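Local coordinates for protein AT-less polyketide synthase (Streptomyces platensis subsp. rosaceus, PDB 4QYR) that probably catalyses carbon–carbon bond formation as a ketosynthase domain, extending acyl chains on carrier proteins in an AT-less type I polyketide synthase of antibiotic biosynthesis, at residues A[62-70]-A[234-242]; A[489-499]-A[583-594]. One frame throughout, in Å; residues are numbered along the deposited sequence. Where two conformers were deposited one is given.

The two contacts illustrate how a ketosynthase domain and its linker are held together at two levels: within the catalytic fold, and within the flanking linker region that leans on it. Interaction 1 bridges the loop after strand 63-64 to the residues leading into strand 239-247, a member of the large mixed sheet. Interaction 2 joins the linker helix 488-497 to the late loop at 583-594. Their centres lie 34 Å apart, on opposite sides of the chain's centre, and their nearest atoms stay about 11 Å apart without touching. Helix 90-106 relates them: V240 of interaction 1 packs on its T98, while R499 of interaction 2 bonds to the carbonyl of its E104. Interaction 1 also borders a bound glycerol, probably from the crystallisation liquor.

Interaction 1 of 2, residues A[62-70]-A[234-242]; sequences KFAGRIEGV and YVRSEGVAA
G65 and S237 form a single parallel beta bridge, using both polar backbone atoms of the glycine. G65 N donates to R236 O at 3.1 Å, and E238 N donates to G65 O at 2.7 Å. On each flank the next backbone bond of a parallel pairing is replaced. Ahead of the bridge, a water accepts from R236 N and donates to F63 O, 2.6 Å from each. Beyond it, the carboxylate of E238 stands in for its own carbonyl: OE1 accepts from I67 N at 2.8 Å and 167°, through its anti lone pair. With CG beside the backbone N (chi1 -54°) and the chain extended beyond it, the glutamate reaches across to that amide. Apolar groups close the sides, V235 CG2 lying 3.8 Å from F63 CB and I67 CD1 3.7 Å from G239 CA. Further out, the other oxygen of E238, OE2, is fixed by a salt bridge to R45 and by the amide of L203, while E355 pairs with R236. The bridge thus joins an N-terminal loop to the entry of strand 239-247, an inner strand of the large mixed sheet in the layered thiolase fold of ketosynthases.

Interaction 2 of 2, residues A[489-499]-A[583-594]; sequences ADLAFTLQVGR and HPTGERRAVRLP
F493 and H583 meet in a T-shaped stack where a late extended loop crosses a helix of the RhiE-like KS-MAT linker domain. Such a crossing is consistent with related synthases, in which the chain following the linker domain wraps back over it toward the ketosynthase; here A590 pairs through its backbone with G255. The ring planes stand 85° apart, with the edge of F493 toward the face of H583 and centroids separated by 5.2 Å. With CG anti to the backbone N (chi1 178°), the phenyl ring points toward the loop, R588 CB making a CH-pi contact over the centre of one face, 3.6 Å from the centroid, and V497 CG1 lying near the rim of the other. Apolar packing continues at the far end of the contact: L593 CD1 touches both L491 CD2 at 3.7 Å and L495 CD2 at 3.6 Å, and L593 also rests on F475 of helix 462-478. The polar bonds serve the loop's backbone. R589 N donates to D490 OD2 at 2.8 Å, approaching from above the carboxylate plane, and R499 NH1 reaches P594 O in a weak bond. T494 OG1 donates to D490 O at 3.0 Å, and it also accepts a weak bond from V591 N at 3.1 Å.

Interaction 1 of 2, residues A[62-70]-A[234-242]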
ATOM      1  N   LYS A  62     -30.686  -5.220  -6.705  1.00 60.83           N
ATOM      2  CA  LYS A  62     -30.658  -3.837  -6.271  1.00 56.19           C
ATOM      3  C   LYS A  62     -30.597  -3.609  -4.770  1.00 54.61           C
ATOM      4  O   LYS A  62     -31.481  -2.973  -4.216  1.00 61.08           O
ATOM      5  CB  LYS A  62     -31.894  -3.136  -6.822  1.00 59.10           C
ATOM      6  CG  LYS A  62     -31.602  -2.153  -7.916  1.00 61.86           C
ATOM      7  CD  LYS A  62     -30.766  -2.773  -9.010  1.00 61.71           C
ATOM      8  CE  LYS A  62     -30.580  -1.796 -10.154  1.00 61.83           C
ATOM      9  NZ  LYS A  62     -30.372  -2.504 -11.441  1.00 63.72           N
ATOM     10  N   PHE A  63     -29.554  -4.091  -4.106  1.00 52.13           N
ATOM     11  CA  PHE A  63     -29.463  -3.888  -2.662  1.00 50.77           C
ATOM     12  C   PHE A  63     -28.117  -3.363  -2.243  1.00 48.74           C
ATOM     13  O   PHE A  63     -27.121  -3.627  -2.900  1.00 49.76           O
ATOM     14  CB  PHE A  63     -29.724  -5.186  -1.903  1.00 55.32           C
ATOM     15  CG  PHE A  63     -31.032  -5.842  -2.238  1.00 59.43           C
ATOM     16  CD1 PHE A  63     -32.183  -5.509  -1.543  1.00 57.04           C
ATOM     17  CD2 PHE A  63     -31.100  -6.815  -3.232  1.00 56.70           C
ATOM     18  CE1 PHE A  63     -33.385  -6.119  -1.837  1.00 60.50           C
ATOM     19  CE2 PHE A  63     -32.287  -7.431  -3.526  1.00 60.11           C
ATOM     20  CZ  PHE A  63     -33.442  -7.077  -2.824  1.00 66.49           C
ATOM     21  N   ALA A  64     -28.083  -2.642  -1.128  1.00 49.55           N
ATOM     22  CA  ALA A  64     -26.811  -2.281  -0.503  1.00 48.15           C
ATOM     23  C   ALA A  64     -27.024  -1.833   0.927  1.00 48.43           C
ATOM     24  O   ALA A  64     -28.106  -1.377   1.287  1.00 49.71           O
ATOM     25  CB  ALA A  64     -26.102  -1.182  -1.292  1.00 45.38           C
ATOM     26  N   GLY A  65     -25.990  -1.988   1.743  1.00 45.81           N
ATOM     27  CA  GLY A  65     -25.929  -1.283   3.001  1.00 44.93           C
ATOM     28  C   GLY A  65     -25.423   0.098   2.648  1.00 46.84           C
ATOM     29  O   GLY A  65     -24.346   0.234   2.076  1.00 52.53           O
ATOM     30  N   ARG A  66     -26.206   1.121   2.961  1.00 47.56           N
ATOM     31  CA  ARG A  66     -25.843   2.502   2.641  1.00 44.69           C
ATOM     32  C   ARG A  66     -25.643   3.365   3.872  1.00 45.69           C
ATOM     33  O   ARG A  66     -26.298   3.193   4.903  1.00 47.70           O
ATOM     34  CB  ARG A  66     -26.909   3.165   1.774  1.00 42.29           C
ATOM     35  CG  ARG A  66     -26.972   2.669   0.366  1.00 43.57           C
ATOM     36  CD  ARG A  66     -27.819   3.606  -0.471  1.00 49.03           C
ATOM     37  NE  ARG A  66     -29.251   3.287  -0.447  1.00 55.96           N
ATOM     38  CZ  ARG A  66     -30.180   3.993   0.199  1.00 60.40           C
ATOM     39  NH1 ARG A  66     -31.454   3.628   0.133  1.00 62.94           N
ATOM     40  NH2 ARG A  66     -29.842   5.066   0.907  1.00 61.65           N
ATOM     41  N   ILE A  67     -24.739   4.316   3.730  1.00 36.70           N
ATOM     42  CA  ILE A  67     -24.549   5.358   4.703  1.00 41.21           C
ATOM     43  C   ILE A  67     -25.435   6.533   4.315  1.00 46.67           C
ATOM     44  O   ILE A  67     -25.464   6.947   3.147  1.00 51.01           O
ATOM     45  CB  ILE A  67     -23.075   5.785   4.751  1.00 42.18           C
ATOM     46  CG1 ILE A  67     -22.241   4.688   5.384  1.00 32.60           C
ATOM     47  CG2 ILE A  67     -22.892   7.106   5.494  1.00 46.18           C
ATOM     48  CD1 ILE A  67     -20.833   5.087   5.518  1.00 32.88           C
ATOM     49  N   GLU A  68     -26.174   7.080   5.265  1.00 47.50           N
ATOM     50  CA  GLU A  68     -26.954   8.252   4.930  1.00 55.67           C
ATOM     51  C   GLU A  68     -26.076   9.501   4.965  1.00 53.48           C
ATOM     52  O   GLU A  68     -25.248   9.668   5.873  1.00 54.76           O
ATOM     53  CB  GLU A  68     -28.145   8.402   5.866  1.00 69.15           C
ATOM     54  CG  GLU A  68     -29.464   8.447   5.110  1.00 85.04           C
ATOM     55  CD  GLU A  68     -29.441   9.438   3.939  1.00 95.86           C
ATOM     56  OE1 GLU A  68     -28.939  10.573   4.116  1.00 99.24           O
ATOM     57  OE2 GLU A  68     -29.920   9.076   2.836  1.00 99.17           O
ATOM     58  N   GLY A  69     -26.237  10.363   3.961  1.00 47.85           N
ATOM     59  CA  GLY A  69     -25.567  11.652   3.958  1.00 46.10           C
ATOM     60  C   GLY A  69     -24.164  11.598   3.406  1.00 45.39           C
ATOM     61  O   GLY A  69     -23.237  12.216   3.928  1.00 47.51           O
ATOM     62  N   VAL A  70     -24.030  10.841   2.328  1.00 44.63           N
ATOM     63  CA  VAL A  70     -22.773  10.585   1.643  1.00 42.66           C
ATOM     64  C   VAL A  70     -22.320  11.800   0.829  1.00 44.75           C
ATOM     65  O   VAL A  70     -21.137  11.960   0.509  1.00 48.74           O
ATOM     66  CB  VAL A  70     -22.939   9.320   0.736  1.00 42.19           C
ATOM     67  CG1 VAL A  70     -22.515   9.574  -0.694  1.00 36.62           C
ATOM     68  CG2 VAL A  70     -22.238   8.111   1.355  1.00 34.54           C
ATOM     69  N   TYR A 234     -23.201 -12.332  -1.760  1.00 44.58           N
ATOM     70  CA  TYR A 234     -23.213 -11.279  -0.767  1.00 40.76           C
ATOM     71  C   TYR A 234     -23.844 -10.006  -1.306  1.00 44.14           C
ATOM     72  O   TYR A 234     -24.351  -9.959  -2.431  1.00 48.09           O
ATOM     73  CB  TYR A 234     -21.806 -11.003  -0.249  1.00 39.78           C
ATOM     74  CG  TYR A 234     -20.779 -10.518  -1.247  1.00 40.58           C
ATOM     75  CD1 TYR A 234     -20.768  -9.198  -1.673  1.00 42.41           C
ATOM     76  CD2 TYR A 234     -19.770 -11.360  -1.706  1.00 40.79           C
ATOM     77  CE1 TYR A 234     -19.817  -8.733  -2.561  1.00 43.90           C
ATOM     78  CE2 TYR A 234     -18.805 -10.903  -2.600  1.00 44.72           C
ATOM     79  CZ  TYR A 234     -18.836  -9.583  -3.023  1.00 45.81           C
ATOM     80  OH  TYR A 234     -17.893  -9.101  -3.899  1.00 45.57           O
ATOM     81  N   VAL A 235     -23.833  -8.978  -0.475  1.00 41.13           N
ATOM     82  CA  VAL A 235     -24.360  -7.689  -0.868  1.00 38.61           C
ATOM     83  C   VAL A 235     -23.312  -6.608  -0.505  1.00 42.90           C
ATOM     84  O   VAL A 235     -22.677  -6.636   0.562  1.00 39.83           O
ATOM     85  CB  VAL A 235     -25.749  -7.447  -0.208  1.00 40.12           C
ATOM     86  CG1 VAL A 235     -25.669  -7.572   1.282  1.00 39.32           C
ATOM     87  CG2 VAL A 235     -26.308  -6.113  -0.590  1.00 40.10           C
ATOM     88  N   ARG A 236     -23.089  -5.677  -1.421  1.00 39.85           N
ATOM     89  CA  ARG A 236     -22.104  -4.637  -1.179  1.00 38.25           C
ATOM     90  C   ARG A 236     -22.622  -3.639  -0.121  1.00 39.71           C
ATOM     91  O   ARG A 236     -23.827  -3.415  -0.009  1.00 44.23           O
ATOM     92  CB  ARG A 236     -21.768  -3.939  -2.492  1.00 33.25           C
ATOM     93  CG  ARG A 236     -21.447  -4.900  -3.643  1.00 34.31           C
ATOM     94  CD  ARG A 236     -20.970  -4.138  -4.871  1.00 40.48           C
ATOM     95  NE  ARG A 236     -19.764  -3.373  -4.551  1.00 44.88           N
ATOM     96  CZ  ARG A 236     -19.365  -2.252  -5.155  1.00 45.61           C
ATOM     97  NH1 ARG A 236     -20.071  -1.710  -6.152  1.00 45.13           N
ATOM     98  NH2 ARG A 236     -18.249  -1.661  -4.739  1.00 42.73           N
ATOM     99  N   SER A 237     -21.715  -3.060   0.663  1.00 38.58           N
ATOM    100  CA  SER A 237     -22.083  -2.049   1.663  1.00 35.66           C
ATOM    101  C   SER A 237     -21.101  -0.917   1.741  1.00 36.37           C
ATOM    102  O   SER A 237     -19.914  -1.082   1.455  1.00 34.47           O
ATOM    103  CB  SER A 237     -22.182  -2.647   3.054  1.00 34.99           C
ATOM    104  OG  SER A 237     -23.237  -3.571   3.137  1.00 43.63           O
ATOM    105  N   GLU A 238     -21.608   0.231   2.166  1.00 36.81           N
ATOM    106  CA  GLU A 238     -20.763   1.379   2.449  1.00 37.80           C
ATOM    107  C   GLU A 238     -20.318   1.346   3.893  1.00 35.23           C
ATOM    108  O   GLU A 238     -20.941   0.701   4.723  1.00 37.22           O
ATOM    109  CB  GLU A 238     -21.509   2.673   2.148  1.00 38.79           C
ATOM    110  CG  GLU A 238     -22.050   2.690   0.755  1.00 41.84           C
ATOM    111  CD  GLU A 238     -22.689   3.999   0.387  1.00 45.24           C
ATOM    112  OE1 GLU A 238     -23.365   4.589   1.264  1.00 45.71           O
ATOM    113  OE2 GLU A 238     -22.512   4.423  -0.782  1.00 46.81           O
ATOM    114  N   GLY A 239     -19.244   2.053   4.199  1.00 34.55           N
ATOM    115  CA  GLY A 239     -18.745   2.081   5.561  1.00 32.12           C
ATOM    116  C   GLY A 239     -17.471   2.881   5.633  1.00 29.07           C
ATOM    117  O   GLY A 239     -16.720   2.958   4.648  1.00 29.46           O
ATOM    118  N   VAL A 240     -17.231   3.494   6.786  1.00 24.91           N
ATOM    119  CA  VAL A 240     -15.976   4.193   6.998  1.00 25.14           C
ATOM    120  C   VAL A 240     -15.577   4.079   8.463  1.00 29.39           C
ATOM    121  O   VAL A 240     -16.416   4.171   9.356  1.00 34.06           O
ATOM    122  CB  VAL A 240     -16.096   5.656   6.570  1.00 26.61           C
ATOM    123  CG1 VAL A 240     -17.242   6.323   7.309  1.00 24.75           C
ATOM    124  CG2 VAL A 240     -14.785   6.407   6.758  1.00 20.06           C
ATOM    125  N   ALA A 241     -14.295   3.839   8.711  1.00 30.10           N
ATOM    126  CA  ALA A 241     -13.810   3.627  10.073  1.00 26.55           C
ATOM    127  C   ALA A 241     -12.367   4.040  10.197  1.00 20.61           C
ATOM    128  O   ALA A 241     -11.624   3.988   9.222  1.00 23.52           O
ATOM    129  CB  ALA A 241     -13.960   2.165  10.466  1.00 30.22           C
ATOM    130  N   ALA A 242     -11.976   4.440  11.400  1.00 21.20           N
ATOM    131  CA  ALA A 242     -10.569   4.675  11.730  1.00 23.78           C
ATOM    132  C   ALA A 242     -10.302   4.324  13.187  1.00 25.49           C
ATOM    133  O   ALA A 242     -11.182   4.422  14.053  1.00 25.29           O
ATOM    134  CB  ALA A 242     -10.185   6.102  11.468  1.00 18.01           C
TER
HETATM  135  O   HOH W   1     -24.828  -4.756  -3.195  1.00 43.50           O

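Interaction 2 of 2, residues A[489-499]-A[583-594]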
ATOM      1  N   ALA A 489     -11.920  16.757  36.471  1.00 78.04           N
ATOM      2  CA  ALA A 489     -10.606  17.150  35.971  1.00 64.55           C
ATOM      3  C   ALA A 489     -10.230  16.354  34.734  1.00 60.52           C
ATOM      4  O   ALA A 489      -9.483  16.831  33.890  1.00 65.39           O
ATOM      5  CB  ALA A 489      -9.561  16.981  37.030  1.00 66.54           C
ATOM      6  N   ASP A 490     -10.753  15.139  34.630  1.00 59.41           N
ATOM      7  CA  ASP A 490     -10.498  14.294  33.473  1.00 62.00           C
ATOM      8  C   ASP A 490     -11.256  14.815  32.256  1.00 61.56           C
ATOM      9  O   ASP A 490     -10.758  14.771  31.118  1.00 51.33           O
ATOM     10  CB  ASP A 490     -10.902  12.843  33.768  1.00 66.03           C
ATOM     11  CG  ASP A 490      -9.772  12.025  34.385  1.00 69.44           C
ATOM     12  OD1 ASP A 490     -10.056  10.942  34.956  1.00 70.08           O
ATOM     13  OD2 ASP A 490      -8.604  12.463  34.290  1.00 71.06           O
ATOM     14  N   LEU A 491     -12.471  15.298  32.519  1.00 62.61           N
ATOM     15  CA  LEU A 491     -13.324  15.896  31.498  1.00 59.19           C
ATOM     16  C   LEU A 491     -12.666  17.165  31.007  1.00 58.24           C
ATOM     17  O   LEU A 491     -12.541  17.382  29.795  1.00 55.87           O
ATOM     18  CB  LEU A 491     -14.728  16.169  32.057  1.00 57.53           C
ATOM     19  CG  LEU A 491     -15.802  17.031  31.383  1.00 57.91           C
ATOM     20  CD1 LEU A 491     -15.725  18.479  31.803  1.00 60.14           C
ATOM     21  CD2 LEU A 491     -15.779  16.894  29.869  1.00 61.13           C
ATOM     22  N   ALA A 492     -12.223  17.980  31.962  1.00 57.12           N
ATOM     23  CA  ALA A 492     -11.586  19.249  31.656  1.00 57.53           C
ATOM     24  C   ALA A 492     -10.267  19.015  30.948  1.00 59.28           C
ATOM     25  O   ALA A 492      -9.981  19.645  29.935  1.00 61.36           O
ATOM     26  CB  ALA A 492     -11.380  20.048  32.906  1.00 66.42           C
ATOM     27  N   PHE A 493      -9.473  18.094  31.476  1.00 54.79           N
ATOM     28  CA  PHE A 493      -8.239  17.670  30.811  1.00 57.25           C
ATOM     29  C   PHE A 493      -8.420  17.339  29.341  1.00 53.08           C
ATOM     30  O   PHE A 493      -7.615  17.735  28.514  1.00 50.31           O
ATOM     31  CB  PHE A 493      -7.658  16.443  31.502  1.00 57.37           C
ATOM     32  CG  PHE A 493      -6.420  15.913  30.854  1.00 55.00           C
ATOM     33  CD1 PHE A 493      -5.203  16.552  31.034  1.00 56.64           C
ATOM     34  CD2 PHE A 493      -6.464  14.762  30.083  1.00 54.04           C
ATOM     35  CE1 PHE A 493      -4.045  16.056  30.456  1.00 56.64           C
ATOM     36  CE2 PHE A 493      -5.318  14.255  29.497  1.00 51.82           C
ATOM     37  CZ  PHE A 493      -4.104  14.906  29.684  1.00 55.56           C
ATOM     38  N   THR A 494      -9.476  16.599  29.025  1.00 54.17           N
ATOM     39  CA  THR A 494      -9.668  16.113  27.672  1.00 45.50           C
ATOM     40  C   THR A 494     -10.120  17.234  26.749  1.00 50.80           C
ATOM     41  O   THR A 494      -9.739  17.269  25.579  1.00 43.31           O
ATOM     42  CB  THR A 494     -10.678  14.963  27.646  1.00 44.89           C
ATOM     43  OG1 THR A 494     -10.135  13.861  28.372  1.00 54.26           O
ATOM     44  CG2 THR A 494     -10.957  14.520  26.243  1.00 42.33           C
ATOM     45  N   LEU A 495     -10.919  18.162  27.274  1.00 51.74           N
ATOM     46  CA  LEU A 495     -11.405  19.270  26.458  1.00 47.78           C
ATOM     47  C   LEU A 495     -10.249  20.218  26.176  1.00 52.89           C
ATOM     48  O   LEU A 495     -10.276  21.006  25.225  1.00 47.56           O
ATOM     49  CB  LEU A 495     -12.556  19.999  27.150  1.00 50.47           C
ATOM     50  CG  LEU A 495     -13.846  19.193  27.225  1.00 50.53           C
ATOM     51  CD1 LEU A 495     -14.882  19.938  28.001  1.00 65.36           C
ATOM     52  CD2 LEU A 495     -14.357  18.917  25.850  1.00 48.37           C
ATOM     53  N   GLN A 496      -9.218  20.113  27.006  1.00 48.82           N
ATOM     54  CA  GLN A 496      -8.101  21.027  26.940  1.00 51.48           C
ATOM     55  C   GLN A 496      -7.085  20.579  25.925  1.00 54.97           C
ATOM     56  O   GLN A 496      -6.686  21.336  25.033  1.00 57.05           O
ATOM     57  CB  GLN A 496      -7.447  21.158  28.311  1.00 53.62           C
ATOM     58  CG  GLN A 496      -8.259  21.986  29.282  1.00 59.71           C
ATOM     59  CD  GLN A 496      -7.677  21.974  30.672  1.00 65.70           C
ATOM     60  OE1 GLN A 496      -6.489  21.705  30.853  1.00 64.34           O
ATOM     61  NE2 GLN A 496      -8.510  22.268  31.667  1.00 71.51           N
ATOM     62  N   VAL A 497      -6.674  19.327  26.064  1.00 55.05           N
ATOM     63  CA  VAL A 497      -5.595  18.790  25.261  1.00 52.97           C
ATOM     64  C   VAL A 497      -6.115  17.867  24.133  1.00 47.31           C
ATOM     65  O   VAL A 497      -5.417  17.623  23.141  1.00 45.93           O
ATOM     66  CB  VAL A 497      -4.590  18.048  26.169  1.00 53.69           C
ATOM     67  CG1 VAL A 497      -5.179  16.748  26.660  1.00 50.66           C
ATOM     68  CG2 VAL A 497      -3.270  17.819  25.450  1.00 60.67           C
ATOM     69  N   GLY A 498      -7.348  17.386  24.265  1.00 44.95           N
ATOM     70  CA  GLY A 498      -7.883  16.444  23.303  1.00 38.53           C
ATOM     71  C   GLY A 498      -8.591  17.134  22.165  1.00 47.51           C
ATOM     72  O   GLY A 498      -9.108  16.477  21.255  1.00 49.52           O
ATOM     73  N   ARG A 499      -8.620  18.464  22.210  1.00 45.57           N
ATOM     74  CA  ARG A 499      -9.350  19.222  21.201  1.00 41.73           C
ATOM     75  C   ARG A 499      -8.490  20.299  20.568  1.00 41.77           C
ATOM     76  O   ARG A 499      -7.744  21.007  21.252  1.00 42.77           O
ATOM     77  CB  ARG A 499     -10.599  19.847  21.805  1.00 41.55           C
ATOM     78  CG  ARG A 499     -11.577  18.851  22.403  1.00 41.55           C
ATOM     79  CD  ARG A 499     -12.276  18.134  21.312  1.00 39.83           C
ATOM     80  NE  ARG A 499     -13.342  17.268  21.784  1.00 40.21           N
ATOM     81  CZ  ARG A 499     -13.158  16.004  22.139  1.00 44.73           C
ATOM     82  NH1 ARG A 499     -14.184  15.268  22.531  1.00 47.74           N
ATOM     83  NH2 ARG A 499     -11.943  15.476  22.117  1.00 37.94           N
ATOM     84  N   HIS A 583      -1.423  19.969  34.939  1.00 97.46           N
ATOM     85  CA  HIS A 583      -1.811  18.737  35.593  1.00 99.71           C
ATOM     86  C   HIS A 583      -0.592  17.929  36.023  1.00107.37           C
ATOM     87  O   HIS A 583       0.478  18.058  35.422  1.00108.42           O
ATOM     88  CB  HIS A 583      -2.694  17.914  34.657  1.00 90.71           C
ATOM     89  CG  HIS A 583      -3.875  18.668  34.126  1.00 84.72           C
ATOM     90  ND1 HIS A 583      -3.801  19.483  33.017  1.00 81.18           N
ATOM     91  CD2 HIS A 583      -5.159  18.735  34.553  1.00 82.05           C
ATOM     92  CE1 HIS A 583      -4.989  20.013  32.780  1.00 77.02           C
ATOM     93  NE2 HIS A 583      -5.832  19.573  33.696  1.00 76.90           N
ATOM     94  N   PRO A 584      -0.744  17.117  37.084  1.00113.96           N
ATOM     95  CA  PRO A 584       0.296  16.148  37.438  1.00122.51           C
ATOM     96  C   PRO A 584       0.537  15.267  36.238  1.00130.72           C
ATOM     97  O   PRO A 584      -0.395  14.586  35.828  1.00128.07           O
ATOM     98  CB  PRO A 584      -0.325  15.353  38.592  1.00120.17           C
ATOM     99  CG  PRO A 584      -1.380  16.251  39.155  1.00119.26           C
ATOM    100  CD  PRO A 584      -1.897  17.058  38.000  1.00114.97           C
ATOM    101  N   THR A 585       1.736  15.281  35.670  1.00141.88           N
ATOM    102  CA  THR A 585       1.929  14.651  34.368  1.00142.31           C
ATOM    103  C   THR A 585       1.648  13.146  34.412  1.00141.02           C
ATOM    104  O   THR A 585       1.432  12.515  33.371  1.00138.73           O
ATOM    105  CB  THR A 585       3.347  14.900  33.831  1.00146.08           C
ATOM    106  OG1 THR A 585       3.782  16.200  34.241  1.00151.09           O
ATOM    107  CG2 THR A 585       3.352  14.836  32.310  1.00143.12           C
ATOM    108  N   GLY A 586       1.614  12.584  35.618  1.00138.90           N
ATOM    109  CA  GLY A 586       1.255  11.189  35.797  1.00129.31           C
ATOM    110  C   GLY A 586      -0.244  10.935  35.852  1.00119.19           C
ATOM    111  O   GLY A 586      -0.740  10.000  35.224  1.00112.55           O
ATOM    112  N   GLU A 587      -0.958  11.796  36.574  1.00117.86           N
ATOM    113  CA  GLU A 587      -2.343  11.554  36.999  1.00118.73           C
ATOM    114  C   GLU A 587      -3.429  11.431  35.912  1.00101.37           C
ATOM    115  O   GLU A 587      -4.093  10.401  35.834  1.00101.22           O
ATOM    116  CB  GLU A 587      -2.751  12.663  37.979  1.00141.21           C
ATOM    117  CG  GLU A 587      -4.230  12.706  38.404  1.00149.93           C
ATOM    118  CD  GLU A 587      -4.906  11.344  38.465  1.00151.49           C
ATOM    119  OE1 GLU A 587      -4.488  10.503  39.289  1.00155.94           O
ATOM    120  OE2 GLU A 587      -5.855  11.118  37.675  1.00148.00           O
ATOM    121  N   ARG A 588      -3.645  12.470  35.113  1.00 90.32           N
ATOM    122  CA  ARG A 588      -4.864  12.568  34.298  1.00 78.94           C
ATOM    123  C   ARG A 588      -5.143  11.408  33.335  1.00 70.37           C
ATOM    124  O   ARG A 588      -4.231  10.818  32.752  1.00 63.95           O
ATOM    125  CB  ARG A 588      -4.838  13.864  33.493  1.00 76.82           C
ATOM    126  CG  ARG A 588      -4.942  15.116  34.332  1.00 72.18           C
ATOM    127  CD  ARG A 588      -6.103  15.056  35.312  1.00 78.45           C
ATOM    128  NE  ARG A 588      -6.246  16.334  36.007  1.00 84.14           N
ATOM    129  CZ  ARG A 588      -5.603  16.658  37.126  1.00 86.87           C
ATOM    130  NH1 ARG A 588      -5.780  17.853  37.679  1.00 87.07           N
ATOM    131  NH2 ARG A 588      -4.783  15.784  37.692  1.00 88.84           N
ATOM    132  N   ARG A 589      -6.432  11.112  33.169  1.00 65.80           N
ATOM    133  CA  ARG A 589      -6.916  10.090  32.236  1.00 60.62           C
ATOM    134  C   ARG A 589      -7.890  10.673  31.195  1.00 57.38           C
ATOM    135  O   ARG A 589      -8.715  11.519  31.518  1.00 58.04           O
ATOM    136  CB  ARG A 589      -7.590   8.951  33.010  1.00 59.83           C
ATOM    137  CG  ARG A 589      -6.623   8.173  33.880  1.00 73.93           C
ATOM    138  CD  ARG A 589      -7.226   6.873  34.369  1.00 76.37           C
ATOM    139  NE  ARG A 589      -7.368   5.901  33.287  1.00 76.66           N
ATOM    140  CZ  ARG A 589      -6.458   4.983  32.976  1.00 73.34           C
ATOM    141  NH1 ARG A 589      -5.325   4.902  33.674  1.00 74.36           N
ATOM    142  NH2 ARG A 589      -6.689   4.146  31.971  1.00 67.16           N
ATOM    143  N   ALA A 590      -7.802  10.203  29.954  1.00 54.84           N
ATOM    144  CA  ALA A 590      -8.652  10.705  28.877  1.00 51.36           C
ATOM    145  C   ALA A 590     -10.076  10.149  28.954  1.00 51.36           C
ATOM    146  O   ALA A 590     -10.315   9.099  29.576  1.00 50.47           O
ATOM    147  CB  ALA A 590      -8.032  10.380  27.538  1.00 48.59           C
ATOM    148  N   VAL A 591     -11.005  10.853  28.298  1.00 49.19           N
ATOM    149  CA  VAL A 591     -12.446  10.599  28.397  1.00 48.68           C
ATOM    150  C   VAL A 591     -13.167  10.689  27.050  1.00 53.82           C
ATOM    151  O   VAL A 591     -12.961  11.633  26.291  1.00 58.39           O
ATOM    152  CB  VAL A 591     -13.107  11.599  29.357  1.00 51.47           C
ATOM    153  CG1 VAL A 591     -14.614  11.478  29.305  1.00 53.02           C
ATOM    154  CG2 VAL A 591     -12.592  11.397  30.771  1.00 54.41           C
ATOM    155  N   ARG A 592     -14.037   9.731  26.765  0.73 51.65           N
ATOM    156  CA  ARG A 592     -14.708   9.701  25.472  0.73 42.02           C
ATOM    157  C   ARG A 592     -15.931  10.615  25.460  0.73 45.83           C
ATOM    158  O   ARG A 592     -16.953  10.308  26.064  0.73 47.30           O
ATOM    159  CB  ARG A 592     -15.089   8.265  25.127  0.73 40.17           C
ATOM    160  CG  ARG A 592     -13.904   7.316  25.227  0.73 39.58           C
ATOM    161  CD  ARG A 592     -14.309   5.856  25.167  0.73 38.33           C
ATOM    162  NE  ARG A 592     -13.134   4.994  25.195  0.73 37.82           N
ATOM    163  CZ  ARG A 592     -13.173   3.672  25.121  0.73 36.79           C
ATOM    164  NH1 ARG A 592     -14.331   3.044  25.016  0.73 36.16           N
ATOM    165  NH2 ARG A 592     -12.048   2.979  25.147  0.73 36.55           N
ATOM    166  N   LEU A 593     -15.802  11.745  24.766  1.00 46.92           N
ATOM    167  CA  LEU A 593     -16.858  12.762  24.678  1.00 47.24           C
ATOM    168  C   LEU A 593     -17.392  12.786  23.247  1.00 41.65           C
ATOM    169  O   LEU A 593     -16.841  12.093  22.387  1.00 47.21           O
ATOM    170  CB  LEU A 593     -16.305  14.134  25.088  1.00 45.89           C
ATOM    171  CG  LEU A 593     -15.577  14.147  26.430  1.00 48.22           C
ATOM    172  CD1 LEU A 593     -14.808  15.433  26.605  1.00 50.02           C
ATOM    173  CD2 LEU A 593     -16.561  13.939  27.547  1.00 50.07           C
ATOM    174  N   PRO A 594     -18.455  13.569  22.965  1.00 42.51           N
ATOM    175  CA  PRO A 594     -18.900  13.532  21.567  1.00 42.74           C
ATOM    176  C   PRO A 594     -17.934  14.276  20.649  1.00 46.88           C
ATOM    177  O   PRO A 594     -17.243  15.195  21.118  1.00 48.24           O
ATOM    178  CB  PRO A 594     -20.264  14.229  21.604  1.00 42.45           C
ATOM    179  CG  PRO A 594     -20.633  14.320  23.044  1.00 45.37           C
ATOM    180  CD  PRO A 594     -19.341  14.413  23.779  1.00 46.32           C
TER